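Local coordinates for nucleoporin NUP82 (Saccharomyces cerevisiae, PDB 3PBP), which builds part of the nuclear pore complex, through an N-terminal β-propeller domain that contains the region interacting with NUP116, at residues N312-V317 against S388-L393; L231-S236 against Y342-S347; D67-I72 against E87-E92; K372-S377 against E415-I420. The protein carries 1 engineered substitution. One frame throughout, in Å; residues are numbered along the deposited sequence.

Interaction 1. Residues N312-V317 against S388-L393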
loop_
_atom_site.group_PDB
_atom_site.type_symbol
_atom_site.label_atom_id
_atom_site.label_comp_id
_atom_site.label_asym_id
_atom_site.label_seq_id
_atom_site.Cartn_x
_atom_site.Cartn_y
_atom_site.Cartn_z
ATOM N N ASN A 312 17.672 4.570 3.325
ATOM C CA ASN A 312 17.599 4.985 1.928
ATOM C C ASN A 312 17.194 3.765 1.086
ATOM O O ASN A 312 17.816 2.700 1.167
ATOM C CB ASN A 312 18.938 5.575 1.458
ATOM C CG ASN A 312 19.166 7.007 1.972
ATOM O OD1 ASN A 312 18.306 7.886 1.834
ATOM N ND2 ASN A 312 20.331 7.240 2.556
ATOM N N GLU A 313 16.141 3.930 0.285
ATOM C CA GLU A 313 15.607 2.839 -0.527
ATOM C C GLU A 313 15.221 3.168 -1.963
ATOM O O GLU A 313 15.133 4.331 -2.371
ATOM C CB GLU A 313 14.362 2.282 0.148
ATOM C CG GLU A 313 13.428 3.396 0.572
ATOM C CD GLU A 313 12.038 2.919 0.883
ATOM O OE1 GLU A 313 11.902 1.824 1.457
ATOM O OE2 GLU A 313 11.076 3.654 0.565
ATOM N N ILE A 314 14.953 2.106 -2.709
ATOM C CA ILE A 314 14.542 2.209 -4.085
ATOM C C ILE A 314 13.227 1.463 -4.190
ATOM O O ILE A 314 13.092 0.353 -3.672
ATOM C CB ILE A 314 15.584 1.571 -5.028
ATOM C CG1 ILE A 314 16.816 2.466 -5.109
ATOM C CG2 ILE A 314 15.002 1.382 -6.428
ATOM C CD1 ILE A 314 17.931 1.830 -5.865
ATOM N N VAL A 315 12.250 2.082 -4.840
ATOM C CA VAL A 315 10.952 1.455 -5.010
ATOM C C VAL A 315 10.956 0.764 -6.357
ATOM O O VAL A 315 11.303 1.380 -7.353
ATOM C CB VAL A 315 9.814 2.487 -4.985
ATOM C CG1 VAL A 315 8.479 1.784 -5.164
ATOM C CG2 VAL A 315 9.843 3.256 -3.674
ATOM N N CYS A 316 10.590 -0.513 -6.392
ATOM C CA CYS A 316 10.569 -1.239 -7.650
ATOM C C CYS A 316 9.157 -1.665 -8.016
ATOM O O CYS A 316 8.422 -2.183 -7.171
ATOM C CB CYS A 316 11.474 -2.470 -7.578
ATOM S SG CYS A 316 11.496 -3.461 -9.117
ATOM N N VAL A 317 8.785 -1.443 -9.277
ATOM C CA VAL A 317 7.460 -1.808 -9.771
ATOM C C VAL A 317 7.498 -2.685 -11.034
ATOM O O VAL A 317 8.262 -2.421 -11.965
ATOM C CB VAL A 317 6.628 -0.552 -10.067
ATOM C CG1 VAL A 317 5.215 -0.944 -10.440
ATOM C CG2 VAL A 317 6.617 0.357 -8.847
ATOM N N SER A 388 25.860 -1.181 -8.234
ATOM C CA SER A 388 26.859 -0.579 -9.113
ATOM C C SER A 388 26.724 0.921 -8.944
ATOM O O SER A 388 27.707 1.626 -8.714
ATOM C CB SER A 388 26.579 -0.945 -10.576
ATOM O OG SER A 388 26.107 -2.283 -10.695
ATOM N N TRP A 389 25.486 1.398 -9.045
ATOM C CA TRP A 389 25.191 2.818 -8.911
ATOM C C TRP A 389 24.599 3.206 -7.567
ATOM O O TRP A 389 24.859 4.298 -7.064
ATOM C CB TRP A 389 24.244 3.274 -10.024
ATOM C CG TRP A 389 23.035 2.409 -10.222
ATOM C CD1 TRP A 389 22.909 1.368 -11.091
ATOM C CD2 TRP A 389 21.752 2.562 -9.592
ATOM N NE1 TRP A 389 21.628 0.865 -11.053
ATOM C CE2 TRP A 389 20.898 1.579 -10.140
ATOM C CE3 TRP A 389 21.241 3.434 -8.617
ATOM C CZ2 TRP A 389 19.559 1.447 -9.747
ATOM C CZ3 TRP A 389 19.911 3.300 -8.230
ATOM C CH2 TRP A 389 19.089 2.315 -8.794
ATOM N N ALA A 390 23.808 2.312 -6.986
ATOM C CA ALA A 390 23.161 2.588 -5.706
ATOM C C ALA A 390 24.126 2.958 -4.592
ATOM O O ALA A 390 23.830 3.825 -3.778
ATOM C CB ALA A 390 22.325 1.403 -5.284
ATOM N N SER A 391 25.280 2.298 -4.557
ATOM C CA SER A 391 26.277 2.561 -3.528
ATOM C C SER A 391 26.800 3.988 -3.613
ATOM O O SER A 391 27.073 4.621 -2.597
ATOM C CB SER A 391 27.432 1.567 -3.648
ATOM O OG SER A 391 27.985 1.591 -4.948
ATOM N N THR A 392 26.936 4.493 -4.831
ATOM C CA THR A 392 27.413 5.852 -5.046
ATOM C C THR A 392 26.301 6.836 -4.719
ATOM O O THR A 392 26.545 7.914 -4.160
ATOM C CB THR A 392 27.811 6.068 -6.502
ATOM O OG1 THR A 392 28.769 5.074 -6.883
ATOM C CG2 THR A 392 28.400 7.450 -6.688
ATOM N N LEU A 393 25.079 6.455 -5.084
ATOM C CA LEU A 393 23.899 7.272 -4.845
ATOM C C LEU A 393 23.707 7.590 -3.361
ATOM O O LEU A 393 23.362 8.713 -3.000
ATOM C CB LEU A 393 22.660 6.555 -5.393
ATOM C CG LEU A 393 21.304 7.252 -5.242
ATOM C CD1 LEU A 393 21.343 8.660 -5.818
ATOM C CD2 LEU A 393 20.253 6.418 -5.940
#
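Outside the mixed sheet of the Nup82 β-propeller, helix 387-399 lays W389 and A390 against I314 of strand 313-319, and the three residues form a small buried hydrophobic cluster. Their backbones stay well apart: the nearest CA atoms are those of I314 and A390, separated by 8.8 Å. The gap is bridged mainly by I314 and W389, whose side chains reach for each other from opposite directions. I314 has CG1 anti to its carbonyl carbon (chi1 -73°) and continues extended, which directs CD1 toward the CZ3 and CH2 end of the indole. The separation modelled there is too short to be taken literally, so the detail of this approach is doubtful. CD1 also meets A390 CB at 4.5 Å. W389 leaves the helix with CG wedged between the backbone N and the carbonyl carbon (chi1 49°), an arrangement that swings the six-membered ring toward the strand. A390 CB sits over one face of this indole, offset toward the rim and 4.0 Å above the plane, while L393 CD2 lies in plane at the edge. The helical bond from L393 N to W389 O, 2.9 Å long, ties these residues together in one turn. At the other end of the ring NE1 has a weak hydrogen bond to S412 OG. The indole also meets the rings of F386 and F410, and it packs on L326 of strand 323-329 and I351 of strand 347-355, so the helix is seated across several strands of the sheet that contains I314.

Interaction 2. Residues L231-S236 against Y342-S347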
loop_
_atom_site.group_PDB
_atom_site.type_symbol
_atom_site.label_atom_id
_atom_site.label_comp_id
_atom_site.label_asym_id
_atom_site.label_seq_id
_atom_site.Cartn_x
_atom_site.Cartn_y
_atom_site.Cartn_z
ATOM N N LEU A 231 11.652 18.404 12.351
ATOM C CA LEU A 231 12.089 19.757 12.682
ATOM C C LEU A 231 12.529 20.514 11.446
ATOM O O LEU A 231 12.319 21.705 11.348
ATOM C CB LEU A 231 13.236 19.733 13.702
ATOM C CG LEU A 231 12.789 19.398 15.129
ATOM C CD1 LEU A 231 13.998 19.078 16.000
ATOM C CD2 LEU A 231 11.986 20.566 15.690
ATOM N N VAL A 232 13.137 19.824 10.495
ATOM C CA VAL A 232 13.590 20.477 9.273
ATOM C C VAL A 232 12.415 20.997 8.461
ATOM O O VAL A 232 12.506 22.030 7.821
ATOM C CB VAL A 232 14.424 19.521 8.394
ATOM C CG1 VAL A 232 14.778 20.191 7.094
ATOM C CG2 VAL A 232 15.687 19.120 9.123
HETATM N N MSE A 233 11.301 20.286 8.497
HETATM C CA MSE A 233 10.126 20.700 7.746
HETATM C C MSE A 233 9.365 21.803 8.439
HETATM O O MSE A 233 8.739 22.636 7.791
HETATM C CB MSE A 233 9.191 19.532 7.554
HETATM C CG MSE A 233 9.811 18.413 6.798
HETATM SE SE MSE A 233 8.405 17.241 6.289
HETATM C CE MSE A 233 8.139 17.880 4.462
ATOM N N TYR A 234 9.393 21.782 9.765
ATOM C CA TYR A 234 8.714 22.791 10.548
ATOM C C TYR A 234 9.368 24.136 10.280
ATOM O O TYR A 234 8.696 25.152 10.191
ATOM C CB TYR A 234 8.814 22.470 12.030
ATOM C CG TYR A 234 8.112 23.501 12.857
ATOM C CD1 TYR A 234 6.729 23.633 12.796
ATOM C CD2 TYR A 234 8.830 24.386 13.667
ATOM C CE1 TYR A 234 6.074 24.621 13.521
ATOM C CE2 TYR A 234 8.182 25.380 14.397
ATOM C CZ TYR A 234 6.804 25.490 14.317
ATOM O OH TYR A 234 6.150 26.462 15.029
ATOM N N GLU A 235 10.692 24.124 10.152
ATOM C CA GLU A 235 11.474 25.327 9.877
ATOM C C GLU A 235 11.248 25.746 8.426
ATOM O O GLU A 235 11.265 26.927 8.082
ATOM C CB GLU A 235 12.966 25.047 10.096
ATOM C CG GLU A 235 13.880 26.244 9.822
ATOM C CD GLU A 235 15.364 25.889 9.818
ATOM O OE1 GLU A 235 15.851 25.289 10.810
ATOM O OE2 GLU A 235 16.040 26.223 8.818
ATOM N N SER A 236 11.045 24.748 7.578
ATOM C CA SER A 236 10.816 24.950 6.152
ATOM C C SER A 236 9.485 25.649 5.863
ATOM O O SER A 236 9.166 25.938 4.709
ATOM C CB SER A 236 10.865 23.586 5.446
ATOM O OG SER A 236 10.182 23.594 4.208
ATOM N N TYR A 342 -4.906 13.850 -0.398
ATOM C CA TYR A 342 -3.744 14.635 -0.061
ATOM C C TYR A 342 -2.602 14.170 -0.941
ATOM O O TYR A 342 -2.329 12.978 -1.080
ATOM C CB TYR A 342 -3.356 14.434 1.395
ATOM C CG TYR A 342 -2.229 15.322 1.860
ATOM C CD1 TYR A 342 -2.357 16.708 1.861
ATOM C CD2 TYR A 342 -1.060 14.777 2.367
ATOM C CE1 TYR A 342 -1.353 17.526 2.366
ATOM C CE2 TYR A 342 -0.044 15.584 2.878
ATOM C CZ TYR A 342 -0.202 16.953 2.877
ATOM O OH TYR A 342 0.779 17.740 3.423
ATOM N N VAL A 343 -1.965 15.132 -1.568
ATOM C CA VAL A 343 -0.817 14.878 -2.399
ATOM C C VAL A 343 0.077 15.956 -1.829
ATOM O O VAL A 343 -0.430 16.926 -1.259
ATOM C CB VAL A 343 -1.098 15.177 -3.874
ATOM C CG1 VAL A 343 0.219 15.294 -4.612
ATOM C CG2 VAL A 343 -1.938 14.080 -4.485
ATOM N N TYR A 344 1.382 15.799 -1.947
ATOM C CA TYR A 344 2.303 16.799 -1.434
ATOM C C TYR A 344 3.605 16.090 -1.238
ATOM O O TYR A 344 3.759 15.252 -0.363
ATOM C CB TYR A 344 1.856 17.422 -0.105
ATOM C CG TYR A 344 2.895 18.393 0.413
ATOM C CD1 TYR A 344 3.196 19.570 -0.289
ATOM C CD2 TYR A 344 3.681 18.074 1.521
ATOM C CE1 TYR A 344 4.269 20.397 0.092
ATOM C CE2 TYR A 344 4.755 18.891 1.912
ATOM C CZ TYR A 344 5.046 20.048 1.188
ATOM O OH TYR A 344 6.140 20.813 1.544
ATOM N N ASN A 345 4.547 16.434 -2.081
ATOM C CA ASN A 345 5.829 15.799 -2.039
ATOM C C ASN A 345 5.673 14.302 -2.253
ATOM O O ASN A 345 6.559 13.514 -1.902
ATOM C CB ASN A 345 6.529 16.145 -0.729
ATOM C CG ASN A 345 6.959 17.598 -0.688
ATOM O OD1 ASN A 345 6.665 18.365 -1.608
ATOM N ND2 ASN A 345 7.654 17.982 0.375
ATOM N N ASN A 346 4.536 13.915 -2.830
ATOM C CA ASN A 346 4.289 12.516 -3.173
ATOM C C ASN A 346 4.962 12.401 -4.534
ATOM O O ASN A 346 4.302 12.296 -5.567
ATOM C CB ASN A 346 2.784 12.220 -3.297
ATOM C CG ASN A 346 2.081 12.109 -1.937
ATOM O OD1 ASN A 346 1.034 11.513 -1.837
ATOM N ND2 ASN A 346 2.663 12.691 -0.902
ATOM N N SER A 347 6.290 12.429 -4.512
ATOM C CA SER A 347 7.081 12.414 -5.727
ATOM C C SER A 347 8.118 11.317 -5.853
ATOM O O SER A 347 8.942 11.132 -4.977
ATOM C CB SER A 347 7.782 13.769 -5.884
ATOM O OG SER A 347 8.842 13.687 -6.823
#
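M233, in the last turn of helix 220-235, faces N345 in the irregular chain that leads into strand 347-355, and their CA atoms, the nearest pair between the two segments, stand 11.8 Å apart. Side chains alone span this distance. M233, present as selenomethionine, starts with CG anti to its carbonyl carbon and then turns about its CG-SE bond (chi3 98°), which brings its terminal CE to the loop. There CE lies 4.1 Å from N345 ND2, the two side chains approaching from opposite directions. The same methyl reaches the edge of the Y344 ring, near its plane, with CE 4.4 Å from Y344 CE2. N345 in turn lays its amide carbon CG over one face of that ring, 3.6 Å above the plane and offset toward the rim. The loop is sharply folded: N345 has a positive phi of 59°, and N346 is the centre of an inverse gamma turn. N346 ND2 is hydrogen-bonded to Q282 OE1, and both V343 and N346 pack on R101 of the NUP116 chain. The Y344 ring also touches V245 of helix 243-262. Because N345 ND2 donates its hydrogen bond to E332 O, the amide is held by that carbonyl rather than by the helix, and M233 meets it through van der Waals contact alone, as expected of an apolar methyl against an amide and a ring edge.

Interaction 3. Residues D67-I72 against E87-E92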
loop_
_atom_site.group_PDB
_atom_site.type_symbol
_atom_site.label_atom_id
_atom_site.label_comp_id
_atom_site.label_asym_id
_atom_site.label_seq_id
_atom_site.Cartn_x
_atom_site.Cartn_y
_atom_site.Cartn_z
ATOM N N ASP A 67 -2.648 -26.669 -0.776
ATOM C CA ASP A 67 -1.835 -25.801 -1.639
ATOM C C ASP A 67 -2.352 -24.391 -1.871
ATOM O O ASP A 67 -1.689 -23.595 -2.534
ATOM C CB ASP A 67 -1.596 -26.462 -2.997
ATOM C CG ASP A 67 -1.013 -27.857 -2.866
ATOM O OD1 ASP A 67 -0.185 -28.062 -1.943
ATOM O OD2 ASP A 67 -1.373 -28.738 -3.684
ATOM N N THR A 68 -3.529 -24.086 -1.330
ATOM C CA THR A 68 -4.130 -22.764 -1.475
ATOM C C THR A 68 -3.611 -21.764 -0.440
ATOM O O THR A 68 -3.690 -20.545 -0.640
ATOM C CB THR A 68 -5.672 -22.855 -1.364
ATOM O OG1 THR A 68 -6.182 -23.492 -2.537
ATOM C CG2 THR A 68 -6.306 -21.462 -1.231
ATOM N N PHE A 69 -3.089 -22.281 0.664
ATOM C CA PHE A 69 -2.563 -21.439 1.729
ATOM C C PHE A 69 -1.232 -20.783 1.378
ATOM O O PHE A 69 -0.437 -21.331 0.619
ATOM C CB PHE A 69 -2.352 -22.262 3.009
ATOM C CG PHE A 69 -3.560 -22.368 3.876
ATOM C CD1 PHE A 69 -4.661 -23.115 3.474
ATOM C CD2 PHE A 69 -3.618 -21.687 5.082
ATOM C CE1 PHE A 69 -5.813 -23.175 4.268
ATOM C CE2 PHE A 69 -4.767 -21.737 5.887
ATOM C CZ PHE A 69 -5.864 -22.479 5.481
ATOM N N HIS A 70 -1.011 -19.598 1.940
ATOM C CA HIS A 70 0.249 -18.873 1.789
ATOM C C HIS A 70 0.777 -18.811 3.221
ATOM O O HIS A 70 -0.020 -18.744 4.173
ATOM C CB HIS A 70 0.037 -17.437 1.326
ATOM C CG HIS A 70 -0.480 -17.304 -0.072
ATOM N ND1 HIS A 70 -1.747 -17.700 -0.443
ATOM C CD2 HIS A 70 0.075 -16.745 -1.173
ATOM C CE1 HIS A 70 -1.953 -17.385 -1.710
ATOM N NE2 HIS A 70 -0.863 -16.804 -2.176
ATOM N N VAL A 71 2.093 -18.876 3.400
ATOM C CA VAL A 71 2.629 -18.751 4.756
ATOM C C VAL A 71 3.828 -17.812 4.709
ATOM O O VAL A 71 4.689 -17.918 3.824
ATOM C CB VAL A 71 3.048 -20.121 5.393
ATOM C CG1 VAL A 71 2.033 -21.195 5.076
ATOM C CG2 VAL A 71 4.386 -20.525 4.933
ATOM N N ILE A 72 3.869 -16.864 5.637
ATOM C CA ILE A 72 4.976 -15.925 5.683
ATOM C C ILE A 72 5.554 -15.935 7.078
ATOM O O ILE A 72 4.909 -16.371 8.023
ATOM C CB ILE A 72 4.523 -14.489 5.335
ATOM C CG1 ILE A 72 3.401 -14.061 6.276
ATOM C CG2 ILE A 72 4.039 -14.429 3.906
ATOM C CD1 ILE A 72 2.974 -12.639 6.107
ATOM N N GLU A 87 -9.257 -17.457 6.008
ATOM C CA GLU A 87 -8.797 -17.340 7.380
ATOM C C GLU A 87 -7.297 -17.088 7.538
ATOM O O GLU A 87 -6.516 -17.269 6.601
ATOM C CB GLU A 87 -9.216 -18.593 8.154
ATOM C CG GLU A 87 -8.627 -19.891 7.617
ATOM C CD GLU A 87 -9.272 -21.120 8.252
ATOM O OE1 GLU A 87 -9.721 -21.014 9.422
ATOM O OE2 GLU A 87 -9.321 -22.188 7.587
ATOM N N ILE A 88 -6.919 -16.669 8.745
ATOM C CA ILE A 88 -5.535 -16.364 9.090
ATOM C C ILE A 88 -5.126 -17.034 10.411
ATOM O O ILE A 88 -5.863 -16.975 11.405
ATOM C CB ILE A 88 -5.335 -14.826 9.279
ATOM C CG1 ILE A 88 -5.704 -14.073 7.998
ATOM C CG2 ILE A 88 -3.890 -14.526 9.682
ATOM C CD1 ILE A 88 -5.723 -12.548 8.157
ATOM N N PHE A 89 -3.955 -17.665 10.418
ATOM C CA PHE A 89 -3.434 -18.284 11.634
ATOM C C PHE A 89 -2.072 -17.676 11.941
ATOM O O PHE A 89 -1.303 -17.382 11.028
ATOM C CB PHE A 89 -3.210 -19.788 11.474
ATOM C CG PHE A 89 -4.462 -20.588 11.336
ATOM C CD1 PHE A 89 -5.088 -20.729 10.089
ATOM C CD2 PHE A 89 -5.004 -21.238 12.439
ATOM C CE1 PHE A 89 -6.234 -21.510 9.943
ATOM C CE2 PHE A 89 -6.147 -22.018 12.303
ATOM C CZ PHE A 89 -6.763 -22.155 11.051
ATOM N N VAL A 90 -1.767 -17.491 13.219
ATOM C CA VAL A 90 -0.462 -16.981 13.592
ATOM C C VAL A 90 0.110 -17.905 14.663
ATOM O O VAL A 90 -0.463 -18.061 15.747
ATOM C CB VAL A 90 -0.532 -15.541 14.102
ATOM C CG1 VAL A 90 0.834 -15.106 14.615
ATOM C CG2 VAL A 90 -0.967 -14.628 12.975
HETATM N N MSE A 91 1.237 -18.534 14.335
HETATM C CA MSE A 91 1.900 -19.456 15.238
HETATM C C MSE A 91 3.277 -18.991 15.658
HETATM O O MSE A 91 4.001 -18.365 14.886
HETATM C CB MSE A 91 2.010 -20.820 14.588
HETATM C CG MSE A 91 0.689 -21.511 14.476
HETATM SE SE MSE A 91 0.786 -23.153 13.465
HETATM C CE MSE A 91 -1.034 -23.215 12.796
ATOM N N GLU A 92 3.633 -19.329 16.890
ATOM C CA GLU A 92 4.913 -18.958 17.456
ATOM C C GLU A 92 5.904 -20.100 17.296
ATOM O O GLU A 92 5.648 -21.205 17.765
ATOM C CB GLU A 92 4.718 -18.635 18.937
ATOM C CG GLU A 92 5.934 -18.084 19.644
ATOM C CD GLU A 92 5.624 -17.645 21.066
ATOM O OE1 GLU A 92 5.399 -18.516 21.933
ATOM O OE2 GLU A 92 5.596 -16.419 21.317
#
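E87 opens strand 87-92 with its carboxylate beside the ring of F69, a contact within one four-stranded antiparallel sheet of the Nup82 β-propeller. Strand 79-83 lies between the two segments, so they meet by side chains over their neighbour rather than by pairing; the nearest CA atoms, of F69 and E87, are 9.4 Å apart. E87 N is fixed by N84 OD1 in the preceding turn. Its side chain sets CG between the backbone N and the carbonyl carbon (chi1 61°) and runs out extended, bringing OE2 to 4.1 Å from F69 CZ. The oxygen is near the ring plane at the edge of F69, where the aromatic C-H groups are directed, a placement that is probably mildly favourable electrostatically. The carboxylate is turned 44° from the ring plane. At I88 the side chain points away from F69 and packs on C81 and F83 of the intervening strand, as the alternation of a β-strand requires. F89 returns to the side of the contact with its CB directed toward segment 67-72. Its backbone pairs with L82, its ring meets H113 of strand 110-115 edge-to-face, and L63 packs on it as well. F69 comes from the loop just before strand 70-73, and its backbone O accepts a hydrogen bond from Y25 OH of strand 24-29, which belongs to another sheet. The F69 ring thus borders both E87 and F89 with its rim, and F69 CE2 approaches F89 CE1 to 4.3 Å.

Interaction 4. Residues K372-S377 against E415-I420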
loop_
_atom_site.group_PDB
_atom_site.type_symbol
_atom_site.label_atom_id
_atom_site.label_comp_id
_atom_site.label_asym_id
_atom_site.label_seq_id
_atom_site.Cartn_x
_atom_site.Cartn_y
_atom_site.Cartn_z
ATOM N N LYS A 372 19.877 -5.518 -3.971
ATOM C CA LYS A 372 19.670 -6.704 -4.796
ATOM C C LYS A 372 18.215 -7.123 -4.729
ATOM O O LYS A 372 17.603 -7.132 -3.664
ATOM C CB LYS A 372 20.546 -7.867 -4.333
ATOM C CG LYS A 372 22.042 -7.636 -4.478
ATOM C CD LYS A 372 22.826 -8.873 -4.051
ATOM C CE LYS A 372 24.324 -8.615 -4.021
ATOM N NZ LYS A 372 25.046 -9.849 -3.593
ATOM N N LEU A 373 17.666 -7.490 -5.874
ATOM C CA LEU A 373 16.278 -7.886 -5.948
ATOM C C LEU A 373 16.140 -9.171 -6.749
ATOM O O LEU A 373 16.765 -9.329 -7.792
ATOM C CB LEU A 373 15.487 -6.762 -6.614
ATOM C CG LEU A 373 14.090 -7.071 -7.129
ATOM C CD1 LEU A 373 13.151 -7.242 -5.970
ATOM C CD2 LEU A 373 13.626 -5.948 -8.027
ATOM N N TYR A 374 15.332 -10.102 -6.255
ATOM C CA TYR A 374 15.105 -11.348 -6.969
ATOM C C TYR A 374 13.793 -11.226 -7.738
ATOM O O TYR A 374 12.770 -10.804 -7.188
ATOM C CB TYR A 374 15.046 -12.527 -5.990
ATOM C CG TYR A 374 16.406 -12.926 -5.453
ATOM C CD1 TYR A 374 17.392 -13.425 -6.304
ATOM C CD2 TYR A 374 16.730 -12.749 -4.110
ATOM C CE1 TYR A 374 18.667 -13.727 -5.834
ATOM C CE2 TYR A 374 18.005 -13.046 -3.626
ATOM C CZ TYR A 374 18.970 -13.531 -4.494
ATOM O OH TYR A 374 20.246 -13.785 -4.029
ATOM N N VAL A 375 13.830 -11.565 -9.022
ATOM C CA VAL A 375 12.634 -11.494 -9.844
ATOM C C VAL A 375 12.295 -12.879 -10.329
ATOM O O VAL A 375 13.060 -13.493 -11.055
ATOM C CB VAL A 375 12.827 -10.614 -11.076
ATOM C CG1 VAL A 375 11.501 -10.491 -11.818
ATOM C CG2 VAL A 375 13.362 -9.249 -10.676
ATOM N N ILE A 376 11.144 -13.378 -9.921
ATOM C CA ILE A 376 10.730 -14.698 -10.341
ATOM C C ILE A 376 9.870 -14.609 -11.590
ATOM O O ILE A 376 8.707 -14.201 -11.535
ATOM C CB ILE A 376 9.950 -15.411 -9.224
ATOM C CG1 ILE A 376 10.900 -15.709 -8.063
ATOM C CG2 ILE A 376 9.303 -16.686 -9.758
ATOM C CD1 ILE A 376 10.279 -16.499 -6.941
ATOM N N SER A 377 10.466 -14.973 -12.721
ATOM C CA SER A 377 9.765 -14.966 -13.998
ATOM C C SER A 377 9.030 -16.309 -14.138
ATOM O O SER A 377 8.590 -16.882 -13.136
ATOM C CB SER A 377 10.762 -14.761 -15.144
ATOM O OG SER A 377 11.515 -13.573 -14.953
ATOM N N GLU A 415 21.306 -11.129 -13.577
ATOM C CA GLU A 415 21.959 -12.428 -13.464
ATOM C C GLU A 415 21.001 -13.571 -13.187
ATOM O O GLU A 415 20.199 -13.509 -12.258
ATOM C CB GLU A 415 23.024 -12.398 -12.375
ATOM C CG GLU A 415 23.858 -13.661 -12.338
ATOM C CD GLU A 415 25.050 -13.539 -11.417
ATOM O OE1 GLU A 415 24.849 -13.489 -10.178
ATOM O OE2 GLU A 415 26.187 -13.482 -11.938
ATOM N N ASP A 416 21.097 -14.622 -13.993
ATOM C CA ASP A 416 20.232 -15.783 -13.831
ATOM C C ASP A 416 20.692 -16.630 -12.650
ATOM O O ASP A 416 21.800 -17.166 -12.636
ATOM C CB ASP A 416 20.217 -16.610 -15.117
ATOM C CG ASP A 416 19.534 -15.884 -16.272
ATOM O OD1 ASP A 416 18.305 -15.649 -16.199
ATOM O OD2 ASP A 416 20.226 -15.542 -17.255
ATOM N N ILE A 417 19.824 -16.732 -11.654
ATOM C CA ILE A 417 20.122 -17.480 -10.448
ATOM C C ILE A 417 19.884 -18.960 -10.637
ATOM O O ILE A 417 20.731 -19.776 -10.283
ATOM C CB ILE A 417 19.262 -16.977 -9.258
ATOM C CG1 ILE A 417 19.712 -15.573 -8.849
ATOM C CG2 ILE A 417 19.369 -17.925 -8.082
ATOM C CD1 ILE A 417 21.141 -15.495 -8.340
ATOM N N ALA A 418 18.733 -19.311 -11.194
ATOM C CA ALA A 418 18.420 -20.713 -11.385
ATOM C C ALA A 418 17.152 -20.909 -12.181
ATOM O O ALA A 418 16.371 -19.979 -12.361
ATOM C CB ALA A 418 18.285 -21.394 -10.041
ATOM N N THR A 419 16.957 -22.132 -12.659
ATOM C CA THR A 419 15.774 -22.469 -13.430
ATOM C C THR A 419 14.789 -23.130 -12.493
ATOM O O THR A 419 15.131 -24.079 -11.795
ATOM C CB THR A 419 16.102 -23.443 -14.578
ATOM O OG1 THR A 419 16.993 -22.805 -15.507
ATOM C CG2 THR A 419 14.822 -23.870 -15.296
ATOM N N ILE A 420 13.569 -22.613 -12.476
ATOM C CA ILE A 420 12.524 -23.144 -11.614
ATOM C C ILE A 420 11.370 -23.670 -12.442
ATOM O O ILE A 420 11.387 -23.599 -13.670
ATOM C CB ILE A 420 11.961 -22.064 -10.683
ATOM C CG1 ILE A 420 11.397 -20.919 -11.527
ATOM C CG2 ILE A 420 13.039 -21.578 -9.742
ATOM C CD1 ILE A 420 10.580 -19.919 -10.757
#
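The carbonyl oxygen of I417 accepts a hydrogen bond from Q448 NE2, while the side chain of the same residue turns to Y374. I417 points its CB toward segment 372-377 and meets the tyrosine at about a right angle. Its CG1 lies 3.7 Å from Y374 CE1, close to the ring plane, and its CD1 comes within 3.9 Å of that same CE1, in plane at the edge. With CG anti to the carbonyl carbon (chi1 -75°), the Y374 ring stands out from its strand to present this edge. Both segments belong to one four-stranded antiparallel sheet of the β-propeller, but strand 380-385 runs between them, and the touching parts diverge by 41°. I417 and A418 form a classic beta bulge, both facing a single residue of the intervening strand, and the local backbone of I417 departs from extended geometry there. I417 also packs on L437 of strand 434-440. A second patch lies further along both segments, where I420, just beyond the end of strand 413-419, holds CG1 between its backbone N and carbonyl carbon (chi1 59°). Its CD1 reaches I376 CG2 at 3.6 Å, the two isoleucines again crossing nearly perpendicularly, and the same methyl lies 4.3 Å from S377 O. I376 also packs on S362 and I364 of strand 362-364.

Interaction 3 closes first along the chain, within the N-terminal part of the propeller. Interaction 2 then opens on helix 220-235, and interaction 1 opens before it closes; interactions 1 and 4 alternate in the same way. Interaction 2 involves the loop entering strand 347-355, which shares the mixed sheet of strand 313-319 with interaction 1; their centres are 22 Å apart. Interactions 1 and 4, with centres 18 Å apart, touch where C316 SG packs on L373 CD2 at 3.5 Å, joining two successive sheets. Interactions 2 and 3, 39 Å between centres, lie on opposite sides of the chain's centre. Segments distant in sequence are thereby drawn into one compact domain.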